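Local structure of putative pachytene checkpoint protein 2 (Caenorhabditis elegans, 4XGU) at residues 95-99 against 198-202; 233-237 against 284-290; 328-332 against 355-359; 391-397 against 412-418. The protein is a hexameric AAA+ ATPase of the PCH2 family that binds and probably hydrolyses ATP to remodel partner proteins, with a likely role in meiotic chromosome recombination. Residues are numbered along the deposited sequence.

Interaction 1: 95-99 against 198-202; sequences IHVYK and IRMND
Strand 95-98 runs extended, with psi values between 122° and 161°, and presents H96 and Y98 toward the C-terminal end of helix 185-199, while V97 between them points away. The nearest CA atoms across the contact are those of H96 and I198, 6.5 Å apart. M200 is the first residue to leave helical phi/psi, and the chain turns there so that N201 N donates to I198 O at 3.1 Å.

H96 takes chi1 m with chi2 near 95°, which lays its imidazole flat over the departing helix. R199 CA sits over the ring face, 3.9 Å from the ring centroid, a CH-pi contact, and H96 NE2 is 3.0 Å from R199 O, though at an angle too poor for a hydrogen bond. A flat imidazole suits this place because it can lie against the helix end, with R199 CA, R199 O and I198 O all over one face. N201, chi1 p, brings OD1 to 3.0 Å from H96 CD2. Y98, chi1 p, turns its ring face to I198, whose m,t rotamer reaches out until CD1 stands 3.4 Å from the Y98 ring centroid, almost on the ring normal. The longer CG1-CD1 arm of the beta-branched isoleucine ends in a slim methyl that can settle on an aromatic face.

The contact joins the Pch2 N-terminal domain to the AAA ATPase domain. Strand 95-98 pairs with strand 12-16, which also touches I198 and R199, while R199 and M200 pack on helix 145-161.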
loop_
_atom_site.group_PDB
_atom_site.type_symbol
_atom_site.label_atom_id
_atom_site.label_comp_id
_atom_site.label_asym_id
_atom_site.label_seq_id
_atom_site.Cartn_x
_atom_site.Cartn_y
_atom_site.Cartn_z
ATOM N N ILE B 95 36.641 -39.693 22.772
ATOM C CA ILE B 95 37.653 -38.738 23.194
ATOM C C ILE B 95 38.402 -38.190 21.985
ATOM O O ILE B 95 38.981 -38.937 21.195
ATOM C CB ILE B 95 38.630 -39.362 24.215
ATOM C CG1 ILE B 95 39.335 -40.589 23.644
ATOM C CG2 ILE B 95 37.877 -39.784 25.457
ATOM C CD1 ILE B 95 40.215 -41.288 24.657
ATOM N N HIS B 96 38.366 -36.871 21.832
ATOM C CA HIS B 96 38.933 -36.244 20.647
ATOM C C HIS B 96 40.078 -35.310 20.986
ATOM O O HIS B 96 39.994 -34.491 21.903
ATOM C CB HIS B 96 37.860 -35.480 19.880
ATOM C CG HIS B 96 36.607 -36.264 19.662
ATOM N ND1 HIS B 96 35.518 -36.168 20.500
ATOM C CD2 HIS B 96 36.271 -37.166 18.709
ATOM C CE1 HIS B 96 34.562 -36.974 20.069
ATOM N NE2 HIS B 96 34.993 -37.589 18.985
ATOM N N VAL B 97 41.149 -35.440 20.222
ATOM C CA VAL B 97 42.330 -34.635 20.424
ATOM C C VAL B 97 42.421 -33.628 19.277
ATOM O O VAL B 97 42.140 -33.966 18.127
ATOM C CB VAL B 97 43.571 -35.519 20.499
ATOM C CG1 VAL B 97 44.757 -34.742 21.025
ATOM C CG2 VAL B 97 43.303 -36.756 21.406
ATOM N N TYR B 98 42.789 -32.391 19.594
ATOM C CA TYR B 98 42.734 -31.315 18.610
ATOM C C TYR B 98 43.764 -30.224 18.888
ATOM O O TYR B 98 44.270 -30.101 20.002
ATOM C CB TYR B 98 41.334 -30.701 18.577
ATOM C CG TYR B 98 40.988 -29.920 19.828
ATOM C CD1 TYR B 98 40.584 -30.569 20.991
ATOM C CD2 TYR B 98 41.058 -28.537 19.848
ATOM C CE1 TYR B 98 40.265 -29.858 22.139
ATOM C CE2 TYR B 98 40.744 -27.817 20.988
ATOM C CZ TYR B 98 40.349 -28.483 22.131
ATOM O OH TYR B 98 40.036 -27.766 23.264
ATOM N N LYS B 99 44.063 -29.434 17.863
ATOM C CA LYS B 99 44.877 -28.233 18.012
ATOM C C LYS B 99 44.142 -27.094 17.308
ATOM O O LYS B 99 43.699 -27.260 16.176
ATOM C CB LYS B 99 46.281 -28.446 17.432
ATOM C CG LYS B 99 46.295 -28.919 15.984
ATOM C CD LYS B 99 47.705 -28.984 15.427
ATOM C CE LYS B 99 48.577 -29.907 16.257
ATOM N NZ LYS B 99 49.970 -29.954 15.742
ATOM N N ILE B 198 35.078 -30.354 16.945
ATOM C CA ILE B 198 35.975 -31.270 17.643
ATOM C C ILE B 198 35.325 -32.643 17.814
ATOM O O ILE B 198 35.966 -33.672 17.599
ATOM C CB ILE B 198 36.383 -30.716 19.021
ATOM C CG1 ILE B 198 37.160 -29.409 18.859
ATOM C CG2 ILE B 198 37.218 -31.732 19.783
ATOM C CD1 ILE B 198 37.389 -28.678 20.159
ATOM N N ARG B 199 34.051 -32.649 18.196
ATOM C CA ARG B 199 33.291 -33.885 18.362
ATOM C C ARG B 199 33.274 -34.729 17.091
ATOM O O ARG B 199 33.360 -35.954 17.149
ATOM C CB ARG B 199 31.855 -33.571 18.780
ATOM C CG ARG B 199 31.614 -33.542 20.279
ATOM C CD ARG B 199 30.854 -34.783 20.722
ATOM N NE ARG B 199 29.842 -34.480 21.731
ATOM C CZ ARG B 199 28.567 -34.847 21.644
ATOM N NH1 ARG B 199 28.144 -35.535 20.591
ATOM N NH2 ARG B 199 27.715 -34.531 22.610
ATOM N N MET B 200 33.163 -34.063 15.947
ATOM C CA MET B 200 33.056 -34.749 14.666
ATOM C C MET B 200 34.385 -34.782 13.915
ATOM O O MET B 200 34.415 -35.038 12.711
ATOM C CB MET B 200 31.996 -34.074 13.790
ATOM C CG MET B 200 30.642 -33.880 14.459
ATOM S SD MET B 200 29.647 -35.379 14.519
ATOM C CE MET B 200 28.262 -34.817 15.508
ATOM N N ASN B 201 35.484 -34.521 14.618
ATOM C CA ASN B 201 36.781 -34.396 13.962
ATOM C C ASN B 201 37.266 -35.716 13.369
ATOM O O ASN B 201 38.075 -35.728 12.442
ATOM C CB ASN B 201 37.823 -33.841 14.936
ATOM C CG ASN B 201 38.247 -34.851 15.980
ATOM O OD1 ASN B 201 37.512 -35.788 16.297
ATOM N ND2 ASN B 201 39.438 -34.659 16.530
ATOM N N ASP B 202 36.764 -36.825 13.902
ATOM C CA ASP B 202 37.070 -38.135 13.342
ATOM C C ASP B 202 36.363 -38.296 11.997
ATOM O O ASP B 202 36.878 -38.940 11.083
ATOM C CB ASP B 202 36.660 -39.250 14.308
ATOM C CG ASP B 202 37.406 -40.553 14.055
ATOM O OD1 ASP B 202 37.629 -40.906 12.877
ATOM O OD2 ASP B 202 37.777 -41.225 15.043
#

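Interaction 2: 233-237 against 284-290; sequences FDQID and IDRIRRR
Two helical segments, 233-237 and 284-288, run side by side almost parallel, 7° between their directions and 10.2 Å between axes, with D237 and I287 nearest at 6.5 Å CA to CA. The principal bump is I287: in its m,t rotamer it pushes CD1 into the hollow between F233 and I236, 3.3 Å from F233 CD2 and 3.6 Å from I236 CG2. Isoleucine suits the place because its longer CG1-CD1 arm reaches between the two. F233, chi1 m, fills the space beside I284, with F233 CE2 4.3 Å from I284 CG1. These helices, 228-241 and 275-288, belong to the AAA alpha/beta core and lie against its central sheet: F233 and I236 reach strand 206-212, and I284 and I287 reach strand 293-299. Over the apolar layer lies a salt-bridge network of D234, D237, R286 and R290. R286, chi1 t, stretches across the groove so that NH2 donates to D234 OD1 at 2.7 Å and NH1 forms a salt bridge with D237 OD2 at 2.6 Å; its NH2 also bonds Q283 OE1. D237, chi1 t, can face two arginines because its carboxylate has two oxygens: OD2 meets R286 while OD1 is turned to R290, further along the chain, although D237 OD1 and R290 NH2 are modelled too close to be exact.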
loop_
_atom_site.group_PDB
_atom_site.type_symbol
_atom_site.label_atom_id
_atom_site.label_comp_id
_atom_site.label_asym_id
_atom_site.label_seq_id
_atom_site.Cartn_x
_atom_site.Cartn_y
_atom_site.Cartn_z
ATOM N N PHE B 233 26.513 -16.927 -1.254
ATOM C CA PHE B 233 26.082 -18.286 -0.961
ATOM C C PHE B 233 26.675 -19.286 -1.953
ATOM O O PHE B 233 26.849 -20.462 -1.629
ATOM C CB PHE B 233 24.554 -18.364 -0.956
ATOM C CG PHE B 233 23.930 -17.949 0.349
ATOM C CD1 PHE B 233 23.909 -16.620 0.738
ATOM C CD2 PHE B 233 23.365 -18.890 1.191
ATOM C CE1 PHE B 233 23.336 -16.242 1.942
ATOM C CE2 PHE B 233 22.793 -18.517 2.394
ATOM C CZ PHE B 233 22.779 -17.191 2.769
ATOM N N ASP B 234 26.991 -18.813 -3.156
ATOM C CA ASP B 234 27.635 -19.652 -4.163
ATOM C C ASP B 234 29.032 -20.073 -3.712
ATOM O O ASP B 234 29.497 -21.166 -4.037
ATOM C CB ASP B 234 27.715 -18.925 -5.506
ATOM C CG ASP B 234 26.472 -19.127 -6.354
ATOM O OD1 ASP B 234 25.983 -20.274 -6.429
ATOM O OD2 ASP B 234 25.984 -18.138 -6.942
ATOM N N GLN B 235 29.694 -19.197 -2.963
ATOM C CA GLN B 235 31.004 -19.513 -2.408
ATOM C C GLN B 235 30.879 -20.517 -1.267
ATOM O O GLN B 235 31.707 -21.418 -1.130
ATOM C CB GLN B 235 31.708 -18.247 -1.919
ATOM C CG GLN B 235 33.039 -18.521 -1.248
ATOM C CD GLN B 235 33.875 -17.274 -1.071
ATOM O OE1 GLN B 235 33.356 -16.158 -1.055
ATOM N NE2 GLN B 235 35.185 -17.458 -0.947
ATOM N N ILE B 236 29.842 -20.354 -0.449
ATOM C CA ILE B 236 29.556 -21.312 0.611
ATOM C C ILE B 236 29.292 -22.675 -0.000
ATOM O O ILE B 236 29.707 -23.703 0.535
ATOM C CB ILE B 236 28.334 -20.907 1.456
ATOM C CG1 ILE B 236 28.346 -19.410 1.754
ATOM C CG2 ILE B 236 28.284 -21.722 2.743
ATOM C CD1 ILE B 236 27.198 -18.958 2.630
ATOM N N ASP B 237 28.599 -22.667 -1.135
ATOM C CA ASP B 237 28.252 -23.894 -1.835
ATOM C C ASP B 237 29.507 -24.647 -2.262
ATOM O O ASP B 237 29.602 -25.856 -2.056
ATOM C CB ASP B 237 27.373 -23.588 -3.047
ATOM C CG ASP B 237 26.651 -24.815 -3.568
ATOM O OD1 ASP B 237 27.316 -25.829 -3.860
ATOM O OD2 ASP B 237 25.407 -24.769 -3.676
ATOM N N ILE B 284 19.243 -20.207 1.183
ATOM C CA ILE B 284 19.227 -20.982 2.418
ATOM C C ILE B 284 18.811 -22.416 2.117
ATOM O O ILE B 284 19.425 -23.364 2.603
ATOM C CB ILE B 284 18.273 -20.377 3.469
ATOM C CG1 ILE B 284 18.881 -19.120 4.087
ATOM C CG2 ILE B 284 17.982 -21.380 4.567
ATOM C CD1 ILE B 284 18.002 -18.472 5.134
ATOM N N ASP B 285 17.778 -22.565 1.294
ATOM C CA ASP B 285 17.259 -23.879 0.933
ATOM C C ASP B 285 18.276 -24.739 0.190
ATOM O O ASP B 285 18.347 -25.950 0.403
ATOM C CB ASP B 285 15.997 -23.735 0.085
ATOM C CG ASP B 285 14.746 -23.591 0.926
ATOM O OD1 ASP B 285 14.817 -22.945 1.994
ATOM O OD2 ASP B 285 13.695 -24.134 0.524
ATOM N N ARG B 286 19.056 -24.114 -0.688
ATOM C CA ARG B 286 20.069 -24.837 -1.447
ATOM C C ARG B 286 21.135 -25.410 -0.530
ATOM O O ARG B 286 21.573 -26.548 -0.688
ATOM C CB ARG B 286 20.724 -23.924 -2.484
ATOM C CG ARG B 286 21.988 -24.513 -3.097
ATOM C CD ARG B 286 22.331 -23.856 -4.420
ATOM N NE ARG B 286 22.736 -22.466 -4.254
ATOM C CZ ARG B 286 23.910 -21.979 -4.643
ATOM N NH1 ARG B 286 24.799 -22.773 -5.225
ATOM N NH2 ARG B 286 24.196 -20.697 -4.454
ATOM N N ILE B 287 21.535 -24.604 0.443
ATOM C CA ILE B 287 22.646 -24.929 1.320
ATOM C C ILE B 287 22.334 -26.069 2.298
ATOM O O ILE B 287 23.148 -26.979 2.483
ATOM C CB ILE B 287 23.080 -23.667 2.090
ATOM C CG1 ILE B 287 23.868 -22.744 1.161
ATOM C CG2 ILE B 287 23.904 -24.015 3.300
ATOM C CD1 ILE B 287 24.815 -21.819 1.882
ATOM N N ARG B 288 21.149 -26.029 2.903
ATOM C CA ARG B 288 20.764 -27.004 3.923
ATOM C C ARG B 288 20.617 -28.431 3.388
ATOM O O ARG B 288 20.609 -29.386 4.164
ATOM C CB ARG B 288 19.455 -26.574 4.590
ATOM C CG ARG B 288 18.396 -26.103 3.612
ATOM C CD ARG B 288 17.083 -25.796 4.306
ATOM N NE ARG B 288 16.311 -27.010 4.547
ATOM C CZ ARG B 288 15.119 -27.034 5.133
ATOM N NH1 ARG B 288 14.560 -25.906 5.545
ATOM N NH2 ARG B 288 14.487 -28.189 5.308
ATOM N N ARG B 289 20.503 -28.573 2.071
ATOM C CA ARG B 289 20.327 -29.890 1.461
ATOM C C ARG B 289 21.557 -30.771 1.615
ATOM O O ARG B 289 21.457 -31.998 1.597
ATOM C CB ARG B 289 19.977 -29.754 -0.020
ATOM C CG ARG B 289 18.491 -29.674 -0.279
ATOM C CD ARG B 289 18.180 -29.478 -1.752
ATOM N NE ARG B 289 17.054 -28.565 -1.922
ATOM C CZ ARG B 289 15.781 -28.902 -1.737
ATOM N NH1 ARG B 289 15.462 -30.139 -1.379
ATOM N NH2 ARG B 289 14.824 -27.999 -1.907
ATOM N N ARG B 290 22.717 -30.145 1.766
ATOM C CA ARG B 290 23.960 -30.888 1.927
ATOM C C ARG B 290 24.029 -31.558 3.297
ATOM O O ARG B 290 23.490 -31.047 4.278
ATOM C CB ARG B 290 25.160 -29.964 1.735
ATOM C CG ARG B 290 25.050 -29.054 0.529
ATOM C CD ARG B 290 26.163 -29.330 -0.464
ATOM N NE ARG B 290 26.003 -28.547 -1.685
ATOM C CZ ARG B 290 26.716 -28.736 -2.788
ATOM N NH1 ARG B 290 27.640 -29.685 -2.827
ATOM N NH2 ARG B 290 26.500 -27.980 -3.855
#

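Interaction 3: 328-332 against 355-359; sequences YSMLK and PQDIC. With ADP (adenosine-5'-diphosphate), chain H.
This is a helix-to-loop contact within the C-terminal lid of the AAA+ module, where the irregular loop 355-359, extended at P355-D357 and turning at I358, lies across helix 324-340. Y328 and K332, one turn apart and both chi1 t, point toward the loop; K332 and P355 are nearest, 7.0 Å between CA atoms. Tyrosine suits its place by being apolar along its ring and polar at its tip: Y328 CD1 meets I358 CG2 at 3.5 Å, while Y328 OH donates a short 2.5 Å hydrogen bond to Q356 O and touches P355 CB at 3.7 Å. The long lysine spans the loop backbone, K332 CE passing 3.5 Å from P355 O, so that K332 NZ reaches D357 OD1 in a 2.9 Å salt bridge. D357 CB points away, but chi1 m brings its carboxylate back. Between these residues M330 turns elsewhere, its CE 3.4 Å from ADP N6, at the adenine. Helix 367-378 backs the contact, touching Y328 through T369 and L372 and I358 through F373, while helix 384-397 packs on M330 and L331 through I387.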
loop_
_atom_site.group_PDB
_atom_site.type_symbol
_atom_site.label_atom_id
_atom_site.label_comp_id
_atom_site.label_asym_id
_atom_site.label_seq_id
_atom_site.Cartn_x
_atom_site.Cartn_y
_atom_site.Cartn_z
ATOM N N TYR B 328 23.476 -13.930 39.738
ATOM C CA TYR B 328 24.466 -14.141 40.789
ATOM C C TYR B 328 25.690 -14.860 40.233
ATOM O O TYR B 328 26.828 -14.489 40.524
ATOM C CB TYR B 328 23.867 -14.943 41.953
ATOM C CG TYR B 328 24.892 -15.416 42.964
ATOM C CD1 TYR B 328 25.573 -16.615 42.784
ATOM C CD2 TYR B 328 25.176 -14.666 44.099
ATOM C CE1 TYR B 328 26.516 -17.044 43.695
ATOM C CE2 TYR B 328 26.114 -15.095 45.021
ATOM C CZ TYR B 328 26.780 -16.283 44.812
ATOM O OH TYR B 328 27.716 -16.713 45.724
ATOM N N SER B 329 25.438 -15.897 39.443
ATOM C CA SER B 329 26.497 -16.719 38.873
ATOM C C SER B 329 27.456 -15.889 38.029
ATOM O O SER B 329 28.667 -16.096 38.064
ATOM C CB SER B 329 25.898 -17.844 38.028
ATOM O OG SER B 329 24.939 -18.580 38.767
ATOM N N MET B 330 26.906 -14.943 37.275
ATOM C CA MET B 330 27.720 -14.058 36.454
ATOM C C MET B 330 28.536 -13.105 37.318
ATOM O O MET B 330 29.726 -12.899 37.080
ATOM C CB MET B 330 26.843 -13.264 35.490
ATOM C CG MET B 330 26.028 -14.123 34.548
ATOM S SD MET B 330 24.975 -13.117 33.494
ATOM C CE MET B 330 24.153 -14.381 32.531
ATOM N N LEU B 331 27.885 -12.525 38.321
ATOM C CA LEU B 331 28.544 -11.595 39.228
ATOM C C LEU B 331 29.666 -12.279 39.995
ATOM O O LEU B 331 30.739 -11.705 40.179
ATOM C CB LEU B 331 27.534 -10.989 40.202
ATOM C CG LEU B 331 26.448 -10.112 39.579
ATOM C CD1 LEU B 331 25.568 -9.508 40.660
ATOM C CD2 LEU B 331 27.071 -9.023 38.725
ATOM N N LYS B 332 29.417 -13.507 40.436
ATOM C CA LYS B 332 30.422 -14.279 41.159
ATOM C C LYS B 332 31.605 -14.593 40.250
ATOM O O LYS B 332 32.757 -14.507 40.667
ATOM C CB LYS B 332 29.818 -15.572 41.714
ATOM C CG LYS B 332 30.762 -16.377 42.597
ATOM C CD LYS B 332 31.175 -17.684 41.934
ATOM C CE LYS B 332 32.144 -18.465 42.811
ATOM N NZ LYS B 332 32.545 -19.757 42.185
ATOM N N PRO B 355 32.372 -15.701 48.486
ATOM C CA PRO B 355 31.135 -16.177 47.857
ATOM C C PRO B 355 31.351 -17.448 47.042
ATOM O O PRO B 355 32.273 -17.521 46.228
ATOM C CB PRO B 355 30.719 -15.007 46.954
ATOM C CG PRO B 355 31.948 -14.167 46.809
ATOM C CD PRO B 355 32.681 -14.315 48.099
ATOM N N GLN B 356 30.500 -18.441 47.277
ATOM C CA GLN B 356 30.620 -19.740 46.630
ATOM C C GLN B 356 29.480 -19.952 45.643
ATOM O O GLN B 356 28.630 -19.079 45.471
ATOM C CB GLN B 356 30.618 -20.858 47.676
ATOM C CG GLN B 356 31.504 -20.584 48.876
ATOM C CD GLN B 356 32.978 -20.719 48.554
ATOM O OE1 GLN B 356 33.372 -21.549 47.733
ATOM N NE2 GLN B 356 33.803 -19.901 49.199
ATOM N N ASP B 357 29.464 -21.114 45.000
ATOM C CA ASP B 357 28.364 -21.474 44.112
ATOM C C ASP B 357 27.089 -21.682 44.921
ATOM O O ASP B 357 27.085 -22.395 45.924
ATOM C CB ASP B 357 28.701 -22.728 43.306
ATOM C CG ASP B 357 29.859 -22.510 42.350
ATOM O OD1 ASP B 357 30.146 -21.339 42.018
ATOM O OD2 ASP B 357 30.478 -23.510 41.928
ATOM N N ILE B 358 26.010 -21.052 44.472
ATOM C CA ILE B 358 24.766 -21.000 45.227
ATOM C C ILE B 358 23.751 -22.024 44.706
ATOM O O ILE B 358 22.567 -21.974 45.041
ATOM C CB ILE B 358 24.168 -19.566 45.177
ATOM C CG1 ILE B 358 23.222 -19.307 46.353
ATOM C CG2 ILE B 358 23.514 -19.287 43.826
ATOM C CD1 ILE B 358 22.625 -17.926 46.333
ATOM N N CYS B 359 24.230 -22.971 43.903
ATOM C CA CYS B 359 23.344 -23.905 43.211
ATOM C C CYS B 359 22.488 -24.742 44.162
ATOM O O CYS B 359 22.986 -25.300 45.142
ATOM C CB CYS B 359 24.155 -24.832 42.298
ATOM S SG CYS B 359 23.238 -25.466 40.868
HETATM P PB ADP H . 23.354 -11.752 21.419
HETATM O O1B ADP H . 22.208 -12.045 22.355
HETATM O O2B ADP H . 23.674 -12.885 20.476
HETATM O O3B ADP H . 23.283 -10.395 20.753
HETATM P PA ADP H . 26.107 -12.120 21.939
HETATM O O1A ADP H . 26.114 -13.622 21.797
HETATM O O2A ADP H . 26.528 -11.245 20.780
HETATM O O3A ADP H . 24.630 -11.663 22.407
HETATM O "O5'" ADP H . 27.057 -11.762 23.188
HETATM C "C5'" ADP H . 26.580 -11.026 24.310
HETATM C "C4'" ADP H . 27.730 -10.832 25.289
HETATM O "O4'" ADP H . 27.217 -10.761 26.622
HETATM C "C3'" ADP H . 28.709 -11.993 25.238
HETATM O "O3'" ADP H . 29.946 -11.572 24.658
HETATM C "C2'" ADP H . 28.917 -12.423 26.676
HETATM O "O2'" ADP H . 30.208 -11.999 27.125
HETATM C "C1'" ADP H . 27.836 -11.721 27.481
HETATM N N9 ADP H . 26.801 -12.715 27.863
HETATM C C8 ADP H . 25.531 -12.719 27.415
HETATM N N7 ADP H . 24.820 -13.749 27.939
HETATM C C5 ADP H . 25.648 -14.432 28.748
HETATM C C6 ADP H . 25.537 -15.629 29.610
HETATM N N6 ADP H . 24.369 -16.306 29.706
HETATM N N1 ADP H . 26.635 -16.016 30.293
HETATM C C2 ADP H . 27.800 -15.344 30.200
HETATM N N3 ADP H . 27.974 -14.249 29.436
HETATM C C4 ADP H . 26.952 -13.748 28.699
#

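Interaction 4: 391-397 against 412-418; sequences PTLVYSK and FLEAVKE
Two helices of the all-helical AAA+ lid cross steeply here: the short segments 391-397 and 412-418 make a 117° angle with axes 9.1 Å apart, and V394 and F412 come nearest at 5.9 Å between CA atoms. Helix 384-397 also meets a second subunit, where Y395 makes a cation-pi contact with R158 of that subunit. F412 leads the second segment. Its ring face takes V394 CG2, 4.0 Å from the ring centroid, a CH-pi contact, and its CZ lies 4.4 Å from P391 CG; a flat aromatic suits this close approach, its face receiving the valine methyl while its tip reaches the proline. E414 follows at the solvent-exposed margin, its OE2 in a long, weak bond to K397 NZ at 3.4 Å. A415 then lies at the crossing, where its small methyl lets the backbones approach: CB meets V394 CG2 at 3.8 Å and L393 CD2, from a t,p leucine, at 3.9 Å. E418, one turn beyond E414, completes the salt-bridge network around the single lysine, which stretches out from chi1 m: K397 NZ to E418 OE2 is 2.9 Å.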
loop_
_atom_site.group_PDB
_atom_site.type_symbol
_atom_site.label_atom_id
_atom_site.label_comp_id
_atom_site.label_asym_id
_atom_site.label_seq_id
_atom_site.Cartn_x
_atom_site.Cartn_y
_atom_site.Cartn_z
ATOM N N PRO B 391 31.878 -4.987 35.597
ATOM C CA PRO B 391 33.156 -4.927 36.324
ATOM C C PRO B 391 34.054 -3.737 35.976
ATOM O O PRO B 391 34.654 -3.161 36.883
ATOM C CB PRO B 391 33.840 -6.236 35.922
ATOM C CG PRO B 391 32.719 -7.160 35.651
ATOM C CD PRO B 391 31.674 -6.314 34.988
ATOM N N THR B 392 34.144 -3.369 34.701
ATOM C CA THR B 392 35.029 -2.276 34.304
ATOM C C THR B 392 34.519 -0.924 34.806
ATOM O O THR B 392 35.295 0.016 34.964
ATOM C CB THR B 392 35.214 -2.214 32.774
ATOM O OG1 THR B 392 36.117 -1.151 32.446
ATOM C CG2 THR B 392 33.892 -1.971 32.076
ATOM N N LEU B 393 33.217 -0.831 35.060
ATOM C CA LEU B 393 32.650 0.367 35.668
ATOM C C LEU B 393 32.991 0.402 37.152
ATOM O O LEU B 393 33.256 1.463 37.715
ATOM C CB LEU B 393 31.133 0.417 35.467
ATOM C CG LEU B 393 30.400 1.615 36.078
ATOM C CD1 LEU B 393 30.946 2.931 35.537
ATOM C CD2 LEU B 393 28.903 1.515 35.825
ATOM N N VAL B 394 32.986 -0.770 37.778
ATOM C CA VAL B 394 33.335 -0.893 39.188
ATOM C C VAL B 394 34.801 -0.534 39.417
ATOM O O VAL B 394 35.150 0.107 40.410
ATOM C CB VAL B 394 33.064 -2.320 39.708
ATOM C CG1 VAL B 394 33.512 -2.460 41.154
ATOM C CG2 VAL B 394 31.588 -2.662 39.569
ATOM N N TYR B 395 35.651 -0.940 38.481
ATOM C CA TYR B 395 37.085 -0.696 38.576
ATOM C C TYR B 395 37.416 0.794 38.551
ATOM O O TYR B 395 38.324 1.250 39.247
ATOM C CB TYR B 395 37.815 -1.405 37.435
ATOM C CG TYR B 395 39.274 -1.675 37.711
ATOM C CD1 TYR B 395 39.794 -1.544 38.991
ATOM C CD2 TYR B 395 40.134 -2.058 36.689
ATOM C CE1 TYR B 395 41.126 -1.791 39.248
ATOM C CE2 TYR B 395 41.469 -2.307 36.935
ATOM C CZ TYR B 395 41.960 -2.172 38.217
ATOM O OH TYR B 395 43.291 -2.418 38.469
ATOM N N SER B 396 36.677 1.547 37.742
ATOM C CA SER B 396 36.922 2.978 37.593
ATOM C C SER B 396 36.513 3.757 38.842
ATOM O O SER B 396 37.135 4.764 39.185
ATOM C CB SER B 396 36.179 3.522 36.373
ATOM O OG SER B 396 34.777 3.415 36.544
ATOM N N LYS B 397 35.467 3.288 39.513
ATOM C CA LYS B 397 34.976 3.939 40.724
ATOM C C LYS B 397 35.953 3.808 41.890
ATOM O O LYS B 397 36.101 4.733 42.692
ATOM C CB LYS B 397 33.616 3.366 41.129
ATOM C CG LYS B 397 32.480 3.721 40.193
ATOM C CD LYS B 397 31.137 3.492 40.867
ATOM C CE LYS B 397 30.001 4.086 40.051
ATOM N NZ LYS B 397 28.993 4.750 40.925
ATOM N N PHE B 412 30.002 -2.769 43.498
ATOM C CA PHE B 412 29.189 -3.495 42.530
ATOM C C PHE B 412 27.735 -3.054 42.612
ATOM O O PHE B 412 27.088 -2.829 41.591
ATOM C CB PHE B 412 29.296 -5.005 42.756
ATOM C CG PHE B 412 30.210 -5.701 41.785
ATOM C CD1 PHE B 412 29.733 -6.147 40.564
ATOM C CD2 PHE B 412 31.544 -5.911 42.093
ATOM C CE1 PHE B 412 30.569 -6.787 39.668
ATOM C CE2 PHE B 412 32.386 -6.552 41.201
ATOM C CZ PHE B 412 31.898 -6.990 39.988
ATOM N N LEU B 413 27.234 -2.920 43.835
ATOM C CA LEU B 413 25.860 -2.483 44.051
ATOM C C LEU B 413 25.631 -1.079 43.492
ATOM O O LEU B 413 24.593 -0.804 42.888
ATOM C CB LEU B 413 25.516 -2.519 45.541
ATOM C CG LEU B 413 24.059 -2.216 45.894
ATOM C CD1 LEU B 413 23.148 -3.328 45.393
ATOM C CD2 LEU B 413 23.903 -2.016 47.393
ATOM N N GLU B 414 26.605 -0.194 43.686
ATOM C CA GLU B 414 26.494 1.171 43.186
ATOM C C GLU B 414 26.464 1.209 41.664
ATOM O O GLU B 414 25.697 1.967 41.069
ATOM C CB GLU B 414 27.644 2.033 43.704
ATOM C CG GLU B 414 27.332 2.764 44.996
ATOM C CD GLU B 414 27.936 4.153 45.032
ATOM O OE1 GLU B 414 27.431 5.004 45.797
ATOM O OE2 GLU B 414 28.913 4.397 44.291
ATOM N N ALA B 415 27.303 0.391 41.038
ATOM C CA ALA B 415 27.361 0.330 39.583
ATOM C C ALA B 415 26.046 -0.182 39.006
ATOM O O ALA B 415 25.560 0.333 37.998
ATOM C CB ALA B 415 28.517 -0.548 39.134
ATOM N N VAL B 416 25.475 -1.196 39.653
ATOM C CA VAL B 416 24.188 -1.751 39.244
ATOM C C VAL B 416 23.108 -0.675 39.232
ATOM O O VAL B 416 22.387 -0.515 38.246
ATOM C CB VAL B 416 23.741 -2.900 40.172
ATOM C CG1 VAL B 416 22.283 -3.252 39.918
ATOM C CG2 VAL B 416 24.631 -4.120 39.985
ATOM N N LYS B 417 23.012 0.065 40.332
ATOM C CA LYS B 417 22.042 1.146 40.455
ATOM C C LYS B 417 22.277 2.230 39.411
ATOM O O LYS B 417 21.329 2.780 38.849
ATOM C CB LYS B 417 22.096 1.751 41.858
ATOM C CG LYS B 417 20.880 1.439 42.709
ATOM C CD LYS B 417 21.262 1.247 44.166
ATOM C CE LYS B 417 20.028 1.068 45.031
ATOM N NZ LYS B 417 20.386 0.724 46.433
ATOM N N GLU B 418 23.545 2.529 39.152
ATOM C CA GLU B 418 23.899 3.553 38.182
ATOM C C GLU B 418 23.545 3.092 36.774
ATOM O O GLU B 418 23.111 3.884 35.938
ATOM C CB GLU B 418 25.389 3.889 38.274
ATOM C CG GLU B 418 25.748 5.261 37.730
ATOM C CD GLU B 418 27.246 5.479 37.644
ATOM O OE1 GLU B 418 27.837 5.118 36.604
ATOM O OE2 GLU B 418 27.831 6.009 38.613
#

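In the fold
The four contacts follow one another along the chain without overlapping and trace its domains. Interaction 1 joins the N-terminal domain to the AAA core, and interaction 2 lies within that core, 25 Å away between centres. Interactions 3 and 4 both belong to the C-terminal lid, on the opposite side of the chain's centre from the first two; their centres are 18 Å apart and they touch, L331 CD2 reaching F412 CE1 at 4.3 Å. The centres of interactions 2 and 4 stand 46 Å apart. ADP binds through the P-loop, T186 and K185 among its partners, while M330 of interaction 3 meets the adenine, so nucleotide touches both core and lid. The lid also meets a second subunit through segment 391-397 of interaction 4.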